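Side-chain contact in TerD domain-containing protein (Streptomyces avermitilis, PDB 2QNG), which is of unknown function but binds calcium ions and belongs to the CAPAB/TerDEXZ family of TerD-domain proteins: residues A[183-186]-A[187-190]. Numbering follows the deposited sequence.
Sequences DSDP and ATFA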
loop_
_atom_site.group_PDB
_atom_site.type_symbol
_atom_site.label_atom_id
_atom_site.label_comp_id
_atom_site.label_asym_id
_atom_site.label_seq_id
_atom_site.Cartn_x
_atom_site.Cartn_y
_atom_site.Cartn_z
ATOM N N ASP A 183 -0.470 11.805 -8.435
ATOM C CA ASP A 183 0.197 13.079 -8.162
ATOM C C ASP A 183 -0.313 13.727 -6.878
ATOM O O ASP A 183 0.006 14.892 -6.605
ATOM C CB ASP A 183 0.016 14.071 -9.322
ATOM C CG ASP A 183 0.634 13.592 -10.613
ATOM O OD1 ASP A 183 1.771 13.063 -10.609
ATOM O OD2 ASP A 183 -0.010 13.803 -11.667
ATOM N N SER A 184 -1.042 12.963 -6.080
ATOM C CA SER A 184 -1.768 13.491 -4.921
ATOM C C SER A 184 -1.043 13.339 -3.595
ATOM O O SER A 184 -0.080 12.564 -3.477
ATOM C CB SER A 184 -3.199 12.921 -4.862
ATOM O OG SER A 184 -3.227 11.560 -5.279
ATOM N N ASP A 185 -1.505 14.109 -2.610
ATOM C CA ASP A 185 -0.977 14.023 -1.254
ATOM C C ASP A 185 -1.630 12.843 -0.524
ATOM O O ASP A 185 -2.563 12.214 -1.048
ATOM C CB ASP A 185 -1.114 15.367 -0.508
ATOM C CG ASP A 185 -2.538 15.790 -0.299
ATOM O OD1 ASP A 185 -3.467 14.956 -0.417
ATOM O OD2 ASP A 185 -2.727 16.987 0.022
ATOM N N PRO A 186 -1.139 12.496 0.663
ATOM C CA PRO A 186 -1.672 11.288 1.329
ATOM C C PRO A 186 -3.171 11.272 1.586
ATOM O O PRO A 186 -3.823 10.251 1.339
ATOM C CB PRO A 186 -0.886 11.254 2.645
ATOM C CG PRO A 186 0.445 11.845 2.248
ATOM C CD PRO A 186 0.043 13.022 1.374
ATOM N N ALA A 187 -3.716 12.390 2.059
ATOM C CA ALA A 187 -5.145 12.422 2.378
ATOM C C ALA A 187 -6.034 12.251 1.147
ATOM O O ALA A 187 -7.052 11.534 1.186
ATOM C CB ALA A 187 -5.493 13.676 3.116
ATOM N N THR A 188 -5.640 12.891 0.056
ATOM C CA THR A 188 -6.392 12.773 -1.173
ATOM C C THR A 188 -6.265 11.362 -1.754
ATOM O O THR A 188 -7.266 10.762 -2.151
ATOM C CB THR A 188 -5.956 13.836 -2.196
ATOM O OG1 THR A 188 -6.119 15.134 -1.618
ATOM C CG2 THR A 188 -6.755 13.738 -3.478
ATOM N N PHE A 189 -5.037 10.845 -1.777
ATOM C CA PHE A 189 -4.788 9.509 -2.291
ATOM C C PHE A 189 -5.686 8.482 -1.607
ATOM O O PHE A 189 -6.265 7.617 -2.277
ATOM C CB PHE A 189 -3.325 9.142 -2.080
ATOM C CG PHE A 189 -2.976 7.763 -2.549
ATOM C CD1 PHE A 189 -2.821 7.490 -3.898
ATOM C CD2 PHE A 189 -2.787 6.740 -1.635
ATOM C CE1 PHE A 189 -2.489 6.208 -4.323
ATOM C CE2 PHE A 189 -2.418 5.469 -2.063
ATOM C CZ PHE A 189 -2.250 5.217 -3.392
ATOM N N ALA A 190 -5.804 8.572 -0.281
ATOM C CA ALA A 190 -6.604 7.596 0.458
ATOM C C ALA A 190 -8.055 7.571 0.014
ATOM O O ALA A 190 -8.730 6.550 0.132
ATOM C CB ALA A 190 -6.497 7.798 1.965
#
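Asp-185 caps the first turn of a short helix by taking two hydrogen bonds from Thr-188 on a single carboxylate oxygen. The backbone N of Thr-188 meets OD1 of Asp-185 at 3.0 Å, nearly along its C-O axis, while OG1 of Thr-188 donates to the same OD1 at 2.9 Å from the syn side, 30° out of the carboxylate plane. With CG of Asp-185 set between its own backbone N and carbonyl carbon (chi1 64°), the short side chain comes round to the N-H of Thr-188 in the first turn; its negative charge probably also suits the partial positive charge of the N-H groups there. With an alanine here, the backbone N-H and hydroxyl of Thr-188 would probably both lose the acceptor they share.

Backbone bonds continue the turn: Phe-189 N reaches Asp-185 O at 2.9 Å, and Ala-190 N reaches Pro-186 O at 3.1 Å. Pro-186 fits the first helical position, where its missing N-H costs no helical bond.

Among apolar contacts, CB of Ser-184 lies 3.9 Å from CG2 of Thr-188, whose beta-branch thus serves serine and aspartate at once.

Helix 186-192 lies on neighbouring strands of one antiparallel sheet: Pro-186 and Phe-189 touch Val-119 of strand 111-120, and Phe-189 also meets Ala-159 and Thr-161 of strand 159-167 and, edge-to-face, Tyr-182 ending strand 173-182. Ser-184 O, hydrogen-bonded to Thr-158 OG1, ties down the connecting loop.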